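Local coordinates for protein BAG family molecular chaperone regulator 2 (Arabidopsis thaliana, PDB 4HWD) that probably acts as a co-chaperone, its BAG domain binding the ATPase domain of HSP70/HSC70 chaperones to regulate programmed cell death and stress responses, at residues 44-49 with 78-83; 12-16 with 71-75. All coordinates share one frame; numbering follows the deposited sequence.

Interaction 1. Residues 44-49 with 78-83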
loop_
_atom_site.group_PDB
_atom_site.type_symbol
_atom_site.label_atom_id
_atom_site.label_comp_id
_atom_site.label_asym_id
_atom_site.label_seq_id
_atom_site.Cartn_x
_atom_site.Cartn_y
_atom_site.Cartn_z
ATOM N N LEU A 44 6.187 7.265 -2.609
ATOM C CA LEU A 44 5.559 6.138 -1.920
ATOM C C LEU A 44 4.047 6.175 -2.158
ATOM O O LEU A 44 3.407 5.137 -2.308
ATOM C CB LEU A 44 5.847 6.200 -0.408
ATOM C CG LEU A 44 5.454 4.969 0.425
ATOM C CD1 LEU A 44 6.364 3.803 0.037
ATOM C CD2 LEU A 44 5.591 5.260 1.919
ATOM N N MET A 45 3.475 7.376 -2.206
ATOM C CA MET A 45 2.044 7.500 -2.435
ATOM C C MET A 45 1.644 6.906 -3.781
ATOM O O MET A 45 0.652 6.199 -3.876
ATOM C CB MET A 45 1.608 8.966 -2.374
ATOM C CG MET A 45 0.108 9.158 -2.591
ATOM S SD MET A 45 -0.841 8.394 -1.279
ATOM C CE MET A 45 -0.831 9.747 -0.022
ATOM N N GLU A 46 2.414 7.201 -4.822
ATOM C CA GLU A 46 2.128 6.680 -6.155
ATOM C C GLU A 46 2.297 5.155 -6.206
ATOM O O GLU A 46 1.562 4.465 -6.917
ATOM C CB GLU A 46 3.050 7.346 -7.190
ATOM C CG GLU A 46 2.843 6.890 -8.647
ATOM C CD GLU A 46 3.578 5.604 -8.992
ATOM O OE1 GLU A 46 4.597 5.290 -8.332
ATOM O OE2 GLU A 46 3.153 4.917 -9.944
ATOM N N MET A 47 3.260 4.629 -5.461
ATOM C CA MET A 47 3.469 3.185 -5.456
ATOM C C MET A 47 2.286 2.474 -4.803
ATOM O O MET A 47 1.797 1.470 -5.324
ATOM C CB MET A 47 4.781 2.836 -4.749
ATOM C CG MET A 47 6.018 3.174 -5.585
ATOM S SD MET A 47 7.599 2.930 -4.756
ATOM C CE MET A 47 8.347 4.531 -4.943
ATOM N N LEU A 48 1.802 3.009 -3.683
ATOM C CA LEU A 48 0.657 2.409 -2.995
ATOM C C LEU A 48 -0.557 2.436 -3.918
ATOM O O LEU A 48 -1.248 1.426 -4.081
ATOM C CB LEU A 48 0.331 3.170 -1.700
ATOM C CG LEU A 48 1.353 3.151 -0.556
ATOM C CD1 LEU A 48 1.025 4.238 0.465
ATOM C CD2 LEU A 48 1.351 1.781 0.095
ATOM N N MET A 49 -0.813 3.593 -4.522
ATOM C CA MET A 49 -1.950 3.747 -5.424
ATOM C C MET A 49 -1.785 2.860 -6.650
ATOM O O MET A 49 -2.753 2.290 -7.154
ATOM C CB MET A 49 -2.101 5.216 -5.856
ATOM C CG MET A 49 -2.494 6.178 -4.731
ATOM S SD MET A 49 -4.102 5.782 -3.984
ATOM C CE MET A 49 -5.258 6.256 -5.316
ATOM N N TYR A 78 -3.083 2.386 4.583
ATOM C CA TYR A 78 -1.728 2.901 4.387
ATOM C C TYR A 78 -1.707 4.270 3.719
ATOM O O TYR A 78 -0.909 5.144 4.081
ATOM C CB TYR A 78 -0.899 1.926 3.551
ATOM C CG TYR A 78 -0.608 0.610 4.227
ATOM C CD1 TYR A 78 -0.661 0.484 5.616
ATOM C CD2 TYR A 78 -0.232 -0.504 3.478
ATOM C CE1 TYR A 78 -0.345 -0.725 6.244
ATOM C CE2 TYR A 78 0.090 -1.717 4.092
ATOM C CZ TYR A 78 0.033 -1.824 5.472
ATOM O OH TYR A 78 0.364 -3.028 6.069
ATOM N N VAL A 79 -2.578 4.447 2.733
ATOM C CA VAL A 79 -2.678 5.709 2.014
ATOM C C VAL A 79 -3.126 6.806 2.969
ATOM O O VAL A 79 -2.598 7.921 2.946
ATOM C CB VAL A 79 -3.691 5.601 0.860
ATOM C CG1 VAL A 79 -4.035 6.994 0.333
ATOM C CG2 VAL A 79 -3.115 4.727 -0.246
ATOM N N GLU A 80 -4.098 6.484 3.813
ATOM C CA GLU A 80 -4.616 7.442 4.780
ATOM C C GLU A 80 -3.573 7.762 5.860
ATOM O O GLU A 80 -3.493 8.901 6.323
ATOM C CB GLU A 80 -5.910 6.899 5.402
ATOM C CG GLU A 80 -6.957 6.557 4.335
ATOM C CD GLU A 80 -8.195 5.854 4.880
ATOM O OE1 GLU A 80 -8.066 4.994 5.779
ATOM O OE2 GLU A 80 -9.302 6.152 4.387
ATOM N N ALA A 81 -2.768 6.774 6.253
ATOM C CA ALA A 81 -1.726 7.017 7.250
ATOM C C ALA A 81 -0.679 7.933 6.624
ATOM O O ALA A 81 -0.194 8.872 7.262
ATOM C CB ALA A 81 -1.071 5.692 7.691
ATOM N N LEU A 82 -0.341 7.658 5.369
ATOM C CA LEU A 82 0.644 8.448 4.648
ATOM C C LEU A 82 0.144 9.882 4.474
ATOM O O LEU A 82 0.941 10.824 4.476
ATOM C CB LEU A 82 0.944 7.797 3.286
ATOM C CG LEU A 82 2.071 8.384 2.420
ATOM C CD1 LEU A 82 3.315 8.672 3.261
ATOM C CD2 LEU A 82 2.404 7.393 1.312
ATOM N N ASP A 83 -1.167 10.057 4.312
ATOM C CA ASP A 83 -1.721 11.413 4.181
ATOM C C ASP A 83 -1.394 12.205 5.446
ATOM O O ASP A 83 -1.105 13.404 5.391
ATOM C CB ASP A 83 -3.244 11.393 4.016
ATOM C CG ASP A 83 -3.688 10.843 2.676
ATOM O OD1 ASP A 83 -3.002 11.093 1.663
ATOM O OD2 ASP A 83 -4.743 10.176 2.643
#
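L44 meets L82 methyl to methyl, CD2 of L44 lying 3.9 Å from CD2 of L82, while the L44 side chain also packs against L19 and F26 of helix 2-31. One residue on, M45 reaches across to the partner helix. Its CG stands anti to the backbone N (chi1 -179°), and bends at the next two torsions carry the thioether over V79, with SD of M45 3.8 Å from CG1 of V79. The terminal CE then settles beside CG of L82, at 4.0 Å, close to the carboxylate of D83. L48 fills the middle of the contact. Its CD1 is 3.5 Å from CD2 of L82, and its CD2 turns the other way, to CB of Y78 at 4.1 Å, whose ring leads off to A20 of helix 2-31. M49 closes the segment at the outer margin, where its side chain crosses that of V79 at about a right angle, SD of M49 4.0 Å from CG2 of V79. Thus the methyl CD2 of L82 sits among L44, M45 and L48, and each methyl of V79 meets one methionine sulfur. Leucines facing inward and bent methionines between two nearly antiparallel segments, their directions 165° apart, illustrate how the three-helix bundle of the BAG domain is packed.

Interaction 2. Residues 12-16 with 71-75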
loop_
_atom_site.group_PDB
_atom_site.type_symbol
_atom_site.label_atom_id
_atom_site.label_comp_id
_atom_site.label_asym_id
_atom_site.label_seq_id
_atom_site.Cartn_x
_atom_site.Cartn_y
_atom_site.Cartn_z
ATOM N N ILE A 12 0.848 -8.969 -5.390
ATOM C CA ILE A 12 0.544 -7.641 -4.868
ATOM C C ILE A 12 0.681 -7.561 -3.349
ATOM O O ILE A 12 1.220 -6.586 -2.821
ATOM C CB ILE A 12 -0.879 -7.216 -5.258
ATOM C CG1 ILE A 12 -0.963 -7.018 -6.776
ATOM C CG2 ILE A 12 -1.262 -5.951 -4.512
ATOM C CD1 ILE A 12 -2.364 -6.788 -7.287
ATOM N N SER A 13 0.188 -8.583 -2.655
ATOM C CA SER A 13 0.256 -8.636 -1.206
ATOM C C SER A 13 1.699 -8.587 -0.770
ATOM O O SER A 13 2.043 -7.950 0.216
ATOM C CB SER A 13 -0.396 -9.921 -0.697
ATOM O OG SER A 13 -1.777 -9.919 -1.010
ATOM N N PHE A 14 2.541 -9.286 -1.515
ATOM C CA PHE A 14 3.971 -9.333 -1.250
ATOM C C PHE A 14 4.589 -7.941 -1.412
ATOM O O PHE A 14 5.393 -7.515 -0.586
ATOM C CB PHE A 14 4.607 -10.309 -2.232
ATOM C CG PHE A 14 6.105 -10.310 -2.220
ATOM C CD1 PHE A 14 6.807 -11.140 -1.349
ATOM C CD2 PHE A 14 6.822 -9.522 -3.128
ATOM C CE1 PHE A 14 8.208 -11.193 -1.390
ATOM C CE2 PHE A 14 8.216 -9.567 -3.173
ATOM C CZ PHE A 14 8.909 -10.406 -2.304
ATOM N N GLN A 15 4.219 -7.234 -2.483
ATOM C CA GLN A 15 4.767 -5.896 -2.728
ATOM C C GLN A 15 4.183 -4.891 -1.731
ATOM O O GLN A 15 4.878 -3.999 -1.259
ATOM C CB GLN A 15 4.479 -5.447 -4.170
ATOM C CG GLN A 15 5.288 -4.224 -4.614
ATOM C CD GLN A 15 6.773 -4.348 -4.268
ATOM O OE1 GLN A 15 7.356 -5.428 -4.373
ATOM N NE2 GLN A 15 7.387 -3.240 -3.860
ATOM N N VAL A 16 2.909 -5.058 -1.400
ATOM C CA VAL A 16 2.244 -4.186 -0.448
ATOM C C VAL A 16 2.908 -4.219 0.932
ATOM O O VAL A 16 3.046 -3.171 1.578
ATOM C CB VAL A 16 0.750 -4.559 -0.317
ATOM C CG1 VAL A 16 0.105 -3.813 0.849
ATOM C CG2 VAL A 16 0.038 -4.238 -1.606
ATOM N N GLN A 71 -7.031 -6.727 1.270
ATOM C CA GLN A 71 -5.804 -6.169 0.728
ATOM C C GLN A 71 -5.944 -4.702 0.299
ATOM O O GLN A 71 -5.077 -3.879 0.593
ATOM C CB GLN A 71 -5.328 -7.017 -0.448
ATOM C CG GLN A 71 -3.859 -6.821 -0.769
ATOM C CD GLN A 71 -2.956 -7.269 0.370
ATOM O OE1 GLN A 71 -1.908 -6.681 0.607
ATOM N NE2 GLN A 71 -3.358 -8.325 1.071
ATOM N N GLU A 72 -7.018 -4.358 -0.404
ATOM C CA GLU A 72 -7.178 -2.966 -0.801
ATOM C C GLU A 72 -7.639 -2.170 0.414
ATOM O O GLU A 72 -7.452 -0.959 0.484
ATOM C CB GLU A 72 -8.165 -2.822 -1.961
ATOM C CG GLU A 72 -9.604 -3.147 -1.662
ATOM C CD GLU A 72 -10.483 -2.801 -2.840
ATOM O OE1 GLU A 72 -10.292 -3.414 -3.916
ATOM O OE2 GLU A 72 -11.347 -1.907 -2.692
ATOM N N GLU A 73 -8.226 -2.878 1.375
ATOM C CA GLU A 73 -8.681 -2.291 2.628
ATOM C C GLU A 73 -7.438 -1.921 3.452
ATOM O O GLU A 73 -7.412 -0.905 4.164
ATOM C CB GLU A 73 -9.537 -3.308 3.382
ATOM C CG GLU A 73 -9.733 -3.011 4.857
ATOM C CD GLU A 73 -10.861 -3.828 5.467
ATOM O OE1 GLU A 73 -10.991 -3.837 6.713
ATOM O OE2 GLU A 73 -11.628 -4.451 4.699
ATOM N N ARG A 74 -6.410 -2.760 3.338
ATOM C CA ARG A 74 -5.141 -2.550 4.028
ATOM C C ARG A 74 -4.421 -1.389 3.363
ATOM O O ARG A 74 -3.792 -0.570 4.032
ATOM C CB ARG A 74 -4.281 -3.813 3.942
ATOM C CG ARG A 74 -2.790 -3.564 4.057
ATOM C CD ARG A 74 -2.072 -4.845 4.442
ATOM N NE ARG A 74 -2.393 -5.239 5.812
ATOM C CZ ARG A 74 -2.409 -6.497 6.244
ATOM N NH1 ARG A 74 -2.126 -7.495 5.411
ATOM N NH2 ARG A 74 -2.699 -6.762 7.511
ATOM N N LEU A 75 -4.528 -1.332 2.039
ATOM C CA LEU A 75 -3.917 -0.277 1.242
ATOM C C LEU A 75 -4.576 1.063 1.533
ATOM O O LEU A 75 -3.920 2.103 1.509
ATOM C CB LEU A 75 -4.048 -0.591 -0.249
ATOM C CG LEU A 75 -2.922 -1.417 -0.849
ATOM C CD1 LEU A 75 -3.325 -1.921 -2.226
ATOM C CD2 LEU A 75 -1.658 -0.569 -0.914
HETATM O O HOH W 1 0.058 -7.356 2.511
#
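V16 and Q71 approach each other from opposite directions, an aliphatic branch against a primary amide. CG1 of V16 lies 3.5 Å from OE1 of Q71, so that the amide oxygen borders on hydrocarbon at this point. A water donates to OE1 of Q71 at 2.8 Å and to the backbone O of S13 at 3.1 Å, bridging the two helices. Q71 gets there by a bend: its CG is anti to the backbone N (chi1 -160°), and the turn at chi2 (64°) brings the amide up to the turn of helix bearing S13. The hydroxyl of S13 is near the other end of the amide, OG being 3.1 Å from NE2 of Q71, but the angle is too poor for a hydrogen bond; OG is instead bonded to the carbonyl O of I9, one turn earlier. Beyond the amide the contact turns apolar: V16 meets L75, with CG1 of V16 4.1 Å from CD2 of L75, and the CD of R74 comes to 4.3 Å from CG1 of V16. The two segments run nearly parallel, at 20°, joining helix 2-31 to helix 63-89. Helix 38-57 packs beside both of these: Q51 meets I12 and Q15 of the first, while L52 and L55 meet the side chain of E72 on the second.

In the fold
Both interactions draw on helix 63-89, which packs antiparallel to helix 38-57 in interaction 1 and nearly parallel to helix 2-31 in interaction 2, so together they tie all three helices of the bundle. Their centres are about 11 Å apart and they adjoin directly: the ring of Y78 reaches V16, with CE2 of Y78 3.9 Å from CG1 of V16, and L75 packs against the backbone of L48. Interaction 1 is the larger and is held by hydrocarbon and sulfur, running from buried leucines out to exposed M49. Interaction 2 is smaller yet mostly buried, and admits an amide and a bridging water beside its apolar pair.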